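Local coordinates for malate dehydrogenase (Aeropyrum pernix, PDB 2D4A), which catalyses the reversible oxidation of (S)-malate to oxaloacetate with either NAD or NADP as cofactor, and works as a homotetramer, at residues B[242-248]-B[261-267]; B[116-120]-B[170-174]. All coordinates share one frame; numbering follows the deposited sequence.

Contact 1. Residues B[242-248]-B[261-267]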
loop_
_atom_site.group_PDB
_atom_site.type_symbol
_atom_site.label_atom_id
_atom_site.label_comp_id
_atom_site.label_asym_id
_atom_site.label_seq_id
_atom_site.Cartn_x
_atom_site.Cartn_y
_atom_site.Cartn_z
ATOM N N ARG B 242 5.744 -18.268 6.304
ATOM C CA ARG B 242 4.309 -18.307 6.564
ATOM C C ARG B 242 3.849 -19.744 6.362
ATOM O O ARG B 242 4.500 -20.546 5.674
ATOM C CB ARG B 242 3.528 -17.404 5.597
ATOM C CG ARG B 242 3.520 -15.923 5.951
ATOM C CD ARG B 242 3.671 -15.029 4.724
ATOM N NE ARG B 242 2.549 -14.115 4.542
ATOM C CZ ARG B 242 2.636 -12.920 3.960
ATOM N NH1 ARG B 242 3.797 -12.480 3.500
ATOM N NH2 ARG B 242 1.561 -12.155 3.823
ATOM N N ILE B 243 2.732 -20.068 6.988
ATOM C CA ILE B 243 2.145 -21.375 6.833
ATOM C C ILE B 243 0.887 -21.238 5.997
ATOM O O ILE B 243 -0.090 -20.664 6.466
ATOM C CB ILE B 243 1.747 -21.973 8.160
ATOM C CG1 ILE B 243 3.008 -22.215 8.976
ATOM C CG2 ILE B 243 0.955 -23.293 7.927
ATOM C CD1 ILE B 243 2.768 -22.981 10.289
ATOM N N TYR B 244 0.910 -21.838 4.903
ATOM C CA TYR B 244 -0.213 -21.816 3.948
ATOM C C TYR B 244 -0.399 -23.227 3.394
ATOM O O TYR B 244 0.560 -23.991 3.300
ATOM C CB TYR B 244 0.077 -20.908 2.740
ATOM C CG TYR B 244 -0.018 -19.411 2.946
ATOM C CD1 TYR B 244 0.865 -18.557 2.289
ATOM C CD2 TYR B 244 -0.991 -18.846 3.772
ATOM C CE1 TYR B 244 0.796 -17.185 2.447
ATOM C CE2 TYR B 244 -1.073 -17.463 3.940
ATOM C CZ TYR B 244 -0.171 -16.637 3.272
ATOM O OH TYR B 244 -0.217 -15.266 3.435
ATOM N N PRO B 245 -1.639 -23.595 3.039
ATOM C CA PRO B 245 -1.924 -24.922 2.479
ATOM C C PRO B 245 -1.657 -24.852 0.970
ATOM O O PRO B 245 -2.136 -23.935 0.300
ATOM C CB PRO B 245 -3.403 -25.120 2.796
ATOM C CG PRO B 245 -3.942 -23.727 2.668
ATOM C CD PRO B 245 -2.890 -22.907 3.406
ATOM N N TYR B 246 -0.881 -25.805 0.454
ATOM C CA TYR B 246 -0.510 -25.882 -0.969
ATOM C C TYR B 246 -0.584 -27.331 -1.405
ATOM O O TYR B 246 -0.478 -28.228 -0.569
ATOM C CB TYR B 246 0.949 -25.426 -1.187
ATOM C CG TYR B 246 1.186 -23.934 -1.179
ATOM C CD1 TYR B 246 0.883 -23.158 -2.288
ATOM C CD2 TYR B 246 1.675 -23.292 -0.045
ATOM C CE1 TYR B 246 1.052 -21.782 -2.277
ATOM C CE2 TYR B 246 1.848 -21.910 -0.018
ATOM C CZ TYR B 246 1.527 -21.161 -1.140
ATOM O OH TYR B 246 1.626 -19.786 -1.109
ATOM N N SER B 247 -0.769 -27.576 -2.698
ATOM C CA SER B 247 -0.762 -28.955 -3.187
ATOM C C SER B 247 0.709 -29.243 -3.436
ATOM O O SER B 247 1.356 -28.606 -4.274
ATOM C CB SER B 247 -1.560 -29.094 -4.481
ATOM O OG SER B 247 -2.940 -28.920 -4.229
ATOM N N LEU B 248 1.230 -30.203 -2.682
ATOM C CA LEU B 248 2.635 -30.579 -2.761
ATOM C C LEU B 248 2.816 -32.075 -2.975
ATOM O O LEU B 248 1.942 -32.877 -2.640
ATOM C CB LEU B 248 3.342 -30.155 -1.467
ATOM C CG LEU B 248 3.272 -28.657 -1.150
ATOM C CD1 LEU B 248 3.753 -28.404 0.259
ATOM C CD2 LEU B 248 4.113 -27.884 -2.158
ATOM N N ALA B 261 -0.970 -33.775 -2.685
ATOM C CA ALA B 261 -2.115 -33.452 -1.821
ATOM C C ALA B 261 -2.081 -32.014 -1.287
ATOM O O ALA B 261 -1.026 -31.382 -1.204
ATOM C CB ALA B 261 -2.187 -34.440 -0.648
ATOM N N GLU B 262 -3.258 -31.512 -0.924
ATOM C CA GLU B 262 -3.411 -30.170 -0.371
ATOM C C GLU B 262 -3.099 -30.241 1.130
ATOM O O GLU B 262 -3.937 -30.679 1.923
ATOM C CB GLU B 262 -4.849 -29.679 -0.596
ATOM C CG GLU B 262 -5.099 -28.252 -0.147
ATOM C CD GLU B 262 -6.405 -27.674 -0.675
ATOM O OE1 GLU B 262 -6.650 -27.765 -1.893
ATOM O OE2 GLU B 262 -7.180 -27.114 0.125
ATOM N N VAL B 263 -1.891 -29.825 1.510
ATOM C CA VAL B 263 -1.458 -29.856 2.911
ATOM C C VAL B 263 -0.829 -28.524 3.332
ATOM O O VAL B 263 -0.431 -27.735 2.479
ATOM C CB VAL B 263 -0.417 -31.003 3.152
ATOM C CG1 VAL B 263 -1.089 -32.376 3.029
ATOM C CG2 VAL B 263 0.706 -30.903 2.151
ATOM N N PRO B 264 -0.763 -28.247 4.653
ATOM C CA PRO B 264 -0.175 -27.007 5.194
ATOM C C PRO B 264 1.357 -27.061 5.112
ATOM O O PRO B 264 1.970 -28.096 5.395
ATOM C CB PRO B 264 -0.652 -26.985 6.651
ATOM C CG PRO B 264 -1.848 -27.876 6.653
ATOM C CD PRO B 264 -1.469 -28.983 5.711
ATOM N N ALA B 265 1.978 -25.948 4.742
ATOM C CA ALA B 265 3.421 -25.926 4.628
ATOM C C ALA B 265 4.014 -24.545 4.856
ATOM O O ALA B 265 3.373 -23.520 4.602
ATOM C CB ALA B 265 3.834 -26.442 3.262
ATOM N N VAL B 266 5.256 -24.550 5.339
ATOM C CA VAL B 266 6.029 -23.342 5.603
ATOM C C VAL B 266 6.615 -22.901 4.263
ATOM O O VAL B 266 7.362 -23.650 3.633
ATOM C CB VAL B 266 7.205 -23.636 6.548
ATOM C CG1 VAL B 266 7.927 -22.352 6.882
ATOM C CG2 VAL B 266 6.714 -24.331 7.798
ATOM N N ILE B 267 6.281 -21.691 3.831
ATOM C CA ILE B 267 6.781 -21.177 2.565
ATOM C C ILE B 267 7.838 -20.110 2.834
ATOM O O ILE B 267 7.639 -19.232 3.675
ATOM C CB ILE B 267 5.612 -20.602 1.734
ATOM C CG1 ILE B 267 6.108 -20.022 0.407
ATOM C CG2 ILE B 267 4.895 -19.553 2.547
ATOM C CD1 ILE B 267 6.873 -20.998 -0.447
#

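Contact 2. Residues B[116-120]-B[170-174]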
loop_
_atom_site.group_PDB
_atom_site.type_symbol
_atom_site.label_atom_id
_atom_site.label_comp_id
_atom_site.label_asym_id
_atom_site.label_seq_id
_atom_site.Cartn_x
_atom_site.Cartn_y
_atom_site.Cartn_z
ATOM N N THR B 116 -3.033 -23.777 -12.925
ATOM C CA THR B 116 -3.765 -24.642 -13.835
ATOM C C THR B 116 -4.470 -25.802 -13.139
ATOM O O THR B 116 -3.892 -26.459 -12.267
ATOM C CB THR B 116 -2.835 -25.214 -14.927
ATOM O OG1 THR B 116 -1.956 -24.186 -15.398
ATOM C CG2 THR B 116 -3.654 -25.736 -16.103
ATOM N N ASN B 117 -5.718 -26.055 -13.539
ATOM C CA ASN B 117 -6.537 -27.130 -12.963
ATOM C C ASN B 117 -6.726 -28.317 -13.906
ATOM O O ASN B 117 -6.783 -28.148 -15.121
ATOM C CB ASN B 117 -7.904 -26.582 -12.553
ATOM C CG ASN B 117 -7.869 -25.877 -11.221
ATOM O OD1 ASN B 117 -7.429 -26.442 -10.228
ATOM N ND2 ASN B 117 -8.343 -24.644 -11.189
ATOM N N PRO B 118 -6.834 -29.541 -13.359
ATOM C CA PRO B 118 -6.763 -29.883 -11.930
ATOM C C PRO B 118 -5.363 -29.681 -11.332
ATOM O O PRO B 118 -4.442 -30.438 -11.636
ATOM C CB PRO B 118 -7.185 -31.361 -11.910
ATOM C CG PRO B 118 -8.073 -31.477 -13.089
ATOM C CD PRO B 118 -7.322 -30.689 -14.138
ATOM N N VAL B 119 -5.214 -28.683 -10.465
ATOM C CA VAL B 119 -3.919 -28.363 -9.857
ATOM C C VAL B 119 -3.087 -29.546 -9.363
ATOM O O VAL B 119 -1.903 -29.665 -9.679
ATOM C CB VAL B 119 -4.069 -27.381 -8.667
ATOM C CG1 VAL B 119 -2.726 -26.741 -8.351
ATOM C CG2 VAL B 119 -5.072 -26.309 -8.997
ATOM N N ASP B 120 -3.706 -30.415 -8.578
ATOM C CA ASP B 120 -3.018 -31.580 -8.030
ATOM C C ASP B 120 -2.377 -32.429 -9.119
ATOM O O ASP B 120 -1.187 -32.748 -9.049
ATOM C CB ASP B 120 -4.010 -32.390 -7.204
ATOM C CG ASP B 120 -4.645 -31.555 -6.115
ATOM O OD1 ASP B 120 -5.872 -31.320 -6.171
ATOM O OD2 ASP B 120 -3.898 -31.121 -5.212
ATOM N N GLY B 170 -6.693 -31.994 1.909
ATOM C CA GLY B 170 -7.127 -32.902 0.872
ATOM C C GLY B 170 -6.550 -32.642 -0.495
ATOM O O GLY B 170 -5.379 -32.910 -0.753
ATOM N N MET B 171 -7.401 -32.143 -1.382
ATOM C CA MET B 171 -7.009 -31.820 -2.739
ATOM C C MET B 171 -7.956 -30.746 -3.221
ATOM O O MET B 171 -8.965 -30.473 -2.574
ATOM C CB MET B 171 -7.050 -33.077 -3.620
ATOM C CG MET B 171 -8.299 -33.953 -3.503
ATOM S SD MET B 171 -9.535 -33.568 -4.763
ATOM C CE MET B 171 -10.547 -32.541 -3.835
ATOM N N HIS B 172 -7.627 -30.126 -4.345
ATOM C CA HIS B 172 -8.438 -29.044 -4.881
ATOM C C HIS B 172 -9.598 -29.508 -5.751
ATOM O O HIS B 172 -9.541 -29.427 -6.978
ATOM C CB HIS B 172 -7.548 -28.094 -5.679
ATOM C CG HIS B 172 -8.073 -26.697 -5.745
ATOM N ND1 HIS B 172 -8.094 -25.962 -6.909
ATOM C CD2 HIS B 172 -8.595 -25.899 -4.784
ATOM C CE1 HIS B 172 -8.610 -24.771 -6.664
ATOM N NE2 HIS B 172 -8.922 -24.708 -5.381
ATOM N N GLY B 173 -10.660 -29.979 -5.109
ATOM C CA GLY B 173 -11.818 -30.438 -5.852
ATOM C C GLY B 173 -12.873 -31.011 -4.934
ATOM O O GLY B 173 -12.936 -30.665 -3.755
ATOM N N GLN B 174 -13.690 -31.904 -5.482
ATOM C CA GLN B 174 -14.769 -32.557 -4.746
ATOM C C GLN B 174 -14.384 -33.064 -3.343
ATOM O O GLN B 174 -15.125 -32.858 -2.385
ATOM C CB GLN B 174 -15.330 -33.717 -5.591
ATOM C CG GLN B 174 -14.272 -34.427 -6.458
ATOM C CD GLN B 174 -14.660 -35.855 -6.883
ATOM O OE1 GLN B 174 -15.710 -36.080 -7.497
ATOM N NE2 GLN B 174 -13.792 -36.819 -6.569
#

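Contact 1. Residues B[242-248]-B[261-267]
The carbonyl O of Ala265 is gripped twice from the facing strand: Tyr244 N donates to Ala265 O at 3.0 Å along a nearly straight bond (168°), and the CA-H of Ile243 touches the same oxygen, Ile243 CA to Ala265 O being 3.3 Å. Such doubled contacts recur along this antiparallel beta hairpin. Tyr244 and Tyr246 each exchange two backbone bonds with their partners, Ala265 and Val263, and Leu248 does so with Ala261; only at the Arg242 end does a bond weaken, Arg242 N to Ile267 O. Pro245 faces Pro264 in a non-hydrogen-bonded pair, where neither ring nitrogen is asked for a proton by the opposite strand, and the two CA atoms lie 3.8 Å apart. The strands are strongly twisted, running at 140° to each other.

On the face with the tyrosines, Leu248 reaches diagonally: CG stands anti to its own carbonyl carbon (chi1 -59°), which sends CD1 past Val263 to Ala265 CB, 3.6 Å from Leu248 CD1. At the other end, Ile267 CG2 lies against Arg242 O and touches both Arg242 CB and, obliquely, Tyr244 CD1 at 4.2 Å, while Arg242 CB lies over one ring face near its rim. The Arg242 guanidinium continues outward to salt bridges with Glu234 and with Asp53 of a third subunit.

The strand 260-268 has 271-275 on its far side, completing a three-stranded sheet in the C-terminal domain. Helix 223-237 packs on the Tyr244 and Ile267 face, and Tyr246 OH hydrogen-bonds Thr232 OG1 on that helix. Beneath the opposite face, Pro264 and Glu262 rest on strand 164-169. At the outer edge of strand 242-251, Ile243 N bonds Ser163 OG of a second subunit.

Contact 2. Residues B[116-120]-B[170-174]
His172 and Asp120 join the two domains of the lactate/malate dehydrogenase fold here: the turn with the probable proton acceptor, His172, meets the start of helix 119-130, just beyond the nucleotide-binding Rossmann sheet. That helix is entered through a cis peptide before Pro118, which sits at its N-cap.

His172 can be followed outward. Its CB passes Asp120 OD1 at 3.7 Å, and Glu262 OE1 lies beside CB and CD2. From CB, CG stands anti to the backbone N (chi1 -154°) and carries the ring toward the 116-120 segment. Val119 CG2 comes obliquely to ND1, 3.7 Å away. At the ring edge, near its plane, lies Asn117 OD1, 3.4 Å from His172 ND1, with the amide and imidazole planes 24° apart; the bond is weak at best, and doubtful because the modelled OD1 crowds a neighbour. The same uncertain Asn117 OD1 is 4.1 Å from His172 CE1. Asn117 probably binds both substrate and cofactor. Ser141 also touches the His172 side chain.

The firm bond is made by the backbone. His172 N donates to the syn lone pair of Asp120 OD1 at 2.8 Å (154°), and OD2 of the same carboxylate bonds Ser247 OG, which also bonds Ser141 OG. A buried carboxylate is thus held at both oxygens, which probably helps to hold the inverse gamma turn centred on His172. An alanine in place of Asp120 would lose both acceptor oxygens, and would probably leave the His172 N-H and the Ser247 hydroxyl without this mate and the turn carrying the imidazole less firmly placed.

Met171 crosses Asp120 at about a right angle; the end of its chain leads away toward helix 282-300, and it meets the carboxylate through CB, 3.3 Å from Asp120 OD1.

How the contacts relate
Centres 13 Å apart, the two contacts meet at the Ser247-Glu262 pair of the hairpin, and the domain junction of 116-120 with 170-174 meets both members of that pair. Ser247 OG of contact 1 lies 2.6 Å from Asp120 OD2 of contact 2, while Glu262 N probably bonds Gly170 O at 2.5 Å, probably tying the hairpin to the peptide that leads into the histidine turn. The side chain of Glu262 comes within about 4 Å of that of His172, so contact 1 probably places Glu262 in the second shell of the likely active site; Ser247 is more distant, its side chain about 8 Å from that of Asn117, a probable substrate-binding residue.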